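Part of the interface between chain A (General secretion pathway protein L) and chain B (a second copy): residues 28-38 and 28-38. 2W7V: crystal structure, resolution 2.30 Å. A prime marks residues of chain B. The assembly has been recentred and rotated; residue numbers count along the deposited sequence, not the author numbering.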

# COMPACT_ATOMS: atom_id res chain seq x y z
N GLU A 28 -0.50 -6.06 14.11
CA GLU A 28 -0.07 -4.73 13.74
C GLU A 28 0.63 -4.76 12.41
O GLU A 28 1.61 -5.42 12.30
N ILE A 29 0.15 -4.01 11.42
CA ILE A 29 0.84 -3.84 10.13
C ILE A 29 1.92 -2.78 10.22
O ILE A 29 1.63 -1.62 10.38
N THR A 30 3.17 -3.20 10.15
CA THR A 30 4.29 -2.28 10.20
C THR A 30 4.66 -1.73 8.81
O THR A 30 5.13 -0.59 8.67
N SER A 31 4.44 -2.52 7.75
CA SER A 31 4.58 -1.96 6.41
C SER A 31 3.87 -2.77 5.38
O SER A 31 3.58 -3.91 5.58
N PHE A 32 3.59 -2.15 4.25
CA PHE A 32 3.18 -2.91 3.11
C PHE A 32 3.46 -2.23 1.80
O PHE A 32 3.35 -1.01 1.69
N LYS A 33 3.81 -3.06 0.82
CA LYS A 33 4.20 -2.56 -0.48
C LYS A 33 3.44 -3.19 -1.59
O LYS A 33 3.44 -4.39 -1.69
N TYR A 34 2.83 -2.38 -2.44
CA TYR A 34 2.32 -2.75 -3.76
C TYR A 34 3.37 -2.52 -4.85
O TYR A 34 3.97 -1.41 -4.93
N ASP A 35 3.55 -3.55 -5.68
CA ASP A 35 4.44 -3.53 -6.84
C ASP A 35 3.54 -3.81 -8.06
O ASP A 35 3.08 -4.93 -8.28
N GLY A 36 3.25 -2.77 -8.83
CA GLY A 36 2.32 -2.88 -9.94
C GLY A 36 2.83 -3.73 -11.08
O GLY A 36 2.04 -4.34 -11.81
N GLN A 37 4.14 -3.83 -11.19
CA GLN A 37 4.76 -4.53 -12.30
C GLN A 37 4.60 -6.02 -12.05
O GLN A 37 4.25 -6.78 -12.96
N ARG A 38 4.82 -6.43 -10.79
CA ARG A 38 4.59 -7.81 -10.37
C ARG A 38 3.13 -8.04 -10.02
O ARG A 38 2.71 -9.14 -9.93
N GLU B 28 -0.34 6.14 -14.08
CA GLU B 28 -0.15 4.75 -13.73
C GLU B 28 0.64 4.64 -12.45
O GLU B 28 1.74 5.10 -12.42
N ILE B 29 0.10 3.99 -11.43
CA ILE B 29 0.83 3.69 -10.19
C ILE B 29 1.68 2.44 -10.35
O ILE B 29 1.17 1.36 -10.48
N THR B 30 3.00 2.61 -10.37
CA THR B 30 3.91 1.50 -10.50
C THR B 30 4.27 0.88 -9.12
O THR B 30 4.52 -0.33 -9.01
N SER B 31 4.28 1.69 -8.06
CA SER B 31 4.40 1.10 -6.73
C SER B 31 3.93 2.02 -5.66
O SER B 31 3.85 3.20 -5.84
N PHE B 32 3.62 1.46 -4.51
CA PHE B 32 3.44 2.28 -3.34
C PHE B 32 3.68 1.55 -2.06
O PHE B 32 3.35 0.37 -1.92
N LYS B 33 4.25 2.29 -1.10
CA LYS B 33 4.63 1.72 0.17
C LYS B 33 4.08 2.48 1.32
O LYS B 33 4.31 3.65 1.42
N TYR B 34 3.39 1.79 2.21
CA TYR B 34 3.06 2.24 3.57
C TYR B 34 4.12 1.81 4.58
O TYR B 34 4.50 0.61 4.63
N ASP B 35 4.55 2.78 5.39
CA ASP B 35 5.49 2.58 6.49
C ASP B 35 4.75 3.02 7.77
O ASP B 35 4.53 4.21 8.01
N GLY B 36 4.33 2.05 8.56
CA GLY B 36 3.52 2.32 9.73
C GLY B 36 4.25 3.05 10.83
O GLY B 36 3.65 3.79 11.61
N GLN B 37 5.57 2.91 10.84
CA GLN B 37 6.38 3.47 11.90
C GLN B 37 6.49 4.97 11.65
O GLN B 37 6.36 5.77 12.58
N ARG B 38 6.70 5.33 10.39
CA ARG B 38 6.70 6.73 9.97
C ARG B 38 5.29 7.23 9.72
O ARG B 38 5.07 8.40 9.65

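Strands 28-35 of the two copies pair antiparallel about an exact two-fold axis, with Lys33 opposite Lys33′. Along each strand, residues 31 to 35 alternate between the two faces of the shared sheet. Tyr34 and Phe32 cover the most surface, and both lie on the same face with their primed mates.

Phe32 has chi1 p (85°), and the end of its side chain comes nearer the partner strand. Phe32 CE2 meets Phe32′ CE2 at 3.2 Å, a close contact across the axis. The two rings touch rim to rim, with planes at 74°. Tyr34′ CB lies over one face of the Phe32 ring, 4.0 Å from its centroid, a CH-pi contact; Tyr34′ CB is 3.8 Å from Phe32 CE1.

Tyr34 is t (170°). Its ring edge faces the backbone of Ile29′, with Tyr34 CE2 3.8 Å from Ile29′ O. Its hydroxyl is hydrogen-bonded elsewhere in the structure. Tyr34 and Phe32′ are a hydrogen-bonded pair: Tyr34 N donates to Phe32′ O at 2.8 Å, and Phe32′ N to Tyr34 O at 2.9 Å.

Ser31, Lys33 and Asp35 occupy the other face. Lys33 is extended, all t, and Lys33 CD lies 4.3 Å from Lys33′ CD. Lys33 CE lies 4.2 Å from Ser31′ OG. Asp35 (chi1 t) bonds within its own chain: Asp35 OD1 accepts from Gln37 N at 3.2 Å. Beyond the strand, Gln37 NE2 approaches Thr30′ CB at 4.0 Å.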

# COMPACT_ATOMS: atom_id res chain seq x y z
CB GLU A 28 0.92 -4.29 14.79
CG GLU A 28 0.96 -2.86 15.08
CD GLU A 28 1.56 -2.60 16.45
OE1 GLU A 28 1.14 -3.27 17.42
OE2 GLU A 28 2.47 -1.76 16.54
CB ILE A 29 -0.15 -3.49 8.98
CG1 ILE A 29 -1.32 -4.46 9.00
CG2 ILE A 29 0.55 -3.51 7.58
CD1 ILE A 29 -0.95 -5.94 9.06
CB THR A 30 5.49 -2.95 10.85
OG1 THR A 30 5.82 -4.11 10.12
CG2 THR A 30 5.18 -3.36 12.28
CB SER A 31 6.05 -1.86 5.99
OG SER A 31 6.50 -3.09 5.49
CB PHE A 32 1.73 -3.33 3.23
CG PHE A 32 0.76 -2.34 2.77
CD1 PHE A 32 -0.07 -1.74 3.66
CD2 PHE A 32 0.60 -2.11 1.42
CE1 PHE A 32 -1.01 -0.80 3.23
CE2 PHE A 32 -0.29 -1.23 0.96
CZ PHE A 32 -1.12 -0.53 1.86
CB LYS A 33 5.68 -2.84 -0.73
CG LYS A 33 6.18 -2.24 -2.06
CD LYS A 33 7.61 -1.93 -2.04
CE LYS A 33 8.01 -1.00 -3.19
NZ LYS A 33 9.35 -0.32 -2.83
CB TYR A 34 1.08 -1.94 -4.10
CG TYR A 34 0.59 -2.04 -5.52
CD1 TYR A 34 -0.14 -3.15 -5.97
CD2 TYR A 34 0.82 -1.00 -6.42
CE1 TYR A 34 -0.60 -3.21 -7.31
CE2 TYR A 34 0.39 -1.06 -7.70
CZ TYR A 34 -0.32 -2.15 -8.16
OH TYR A 34 -0.71 -2.12 -9.48
CB ASP A 35 5.54 -4.59 -6.66
CG ASP A 35 6.41 -4.80 -7.87
OD1 ASP A 35 6.32 -4.08 -8.88
OD2 ASP A 35 7.23 -5.72 -7.80
CB GLN A 37 6.22 -4.10 -12.46
CG GLN A 37 6.44 -2.63 -12.02
CD GLN A 37 7.23 -1.79 -12.98
OE1 GLN A 37 7.26 -2.02 -14.20
NE2 GLN A 37 7.87 -0.76 -12.43
CB ARG A 38 5.47 -8.17 -9.17
CG ARG A 38 6.96 -8.32 -9.48
CD ARG A 38 7.75 -8.85 -8.27
NE ARG A 38 8.91 -9.66 -8.64
CZ ARG A 38 8.89 -10.97 -8.93
NH1 ARG A 38 7.76 -11.68 -8.90
NH2 ARG A 38 10.02 -11.59 -9.26
CB GLU B 28 0.67 4.13 -14.85
CG GLU B 28 0.42 2.73 -15.13
CD GLU B 28 0.87 2.37 -16.54
OE1 GLU B 28 0.50 3.12 -17.48
OE2 GLU B 28 1.59 1.38 -16.68
CB ILE B 29 -0.12 3.51 -8.97
CG1 ILE B 29 -1.09 4.69 -8.92
CG2 ILE B 29 0.67 3.40 -7.62
CD1 ILE B 29 -0.45 6.07 -9.01
CB THR B 30 5.17 1.94 -11.23
OG1 THR B 30 5.77 3.01 -10.53
CG2 THR B 30 4.84 2.40 -12.64
CB SER B 31 5.85 0.73 -6.42
OG SER B 31 6.56 1.85 -5.96
CB PHE B 32 2.10 2.97 -3.37
CG PHE B 32 0.99 2.18 -2.83
CD1 PHE B 32 0.00 1.75 -3.66
CD2 PHE B 32 0.89 1.97 -1.48
CE1 PHE B 32 -1.07 1.00 -3.15
CE2 PHE B 32 -0.12 1.27 -0.95
CZ PHE B 32 -1.13 0.74 -1.78
CB LYS B 33 6.15 1.71 0.31
CG LYS B 33 6.62 1.02 1.60
CD LYS B 33 7.97 0.45 1.49
CE LYS B 33 8.26 -0.55 2.61
NZ LYS B 33 9.42 -1.47 2.17
CB TYR B 34 1.71 1.68 4.00
CG TYR B 34 1.35 1.86 5.45
CD1 TYR B 34 0.88 3.08 5.95
CD2 TYR B 34 1.44 0.79 6.34
CE1 TYR B 34 0.53 3.22 7.31
CE2 TYR B 34 1.12 0.92 7.65
CZ TYR B 34 0.67 2.12 8.15
OH TYR B 34 0.37 2.15 9.49
CB ASP B 35 6.76 3.42 6.22
CG ASP B 35 7.74 3.45 7.37
OD1 ASP B 35 7.59 2.75 8.39
OD2 ASP B 35 8.71 4.20 7.23
CB GLN B 37 7.74 2.77 11.96
CG GLN B 37 7.65 1.29 11.52
CD GLN B 37 8.34 0.30 12.43
OE1 GLN B 37 8.49 0.52 13.64
NE2 GLN B 37 8.73 -0.82 11.84
CB ARG B 38 7.54 6.93 8.71
CG ARG B 38 9.06 6.79 8.91
CD ARG B 38 9.84 7.17 7.64
NE ARG B 38 11.16 7.75 7.93
CZ ARG B 38 11.41 9.04 8.21
NH1 ARG B 38 10.43 9.95 8.25
NH2 ARG B 38 12.65 9.43 8.45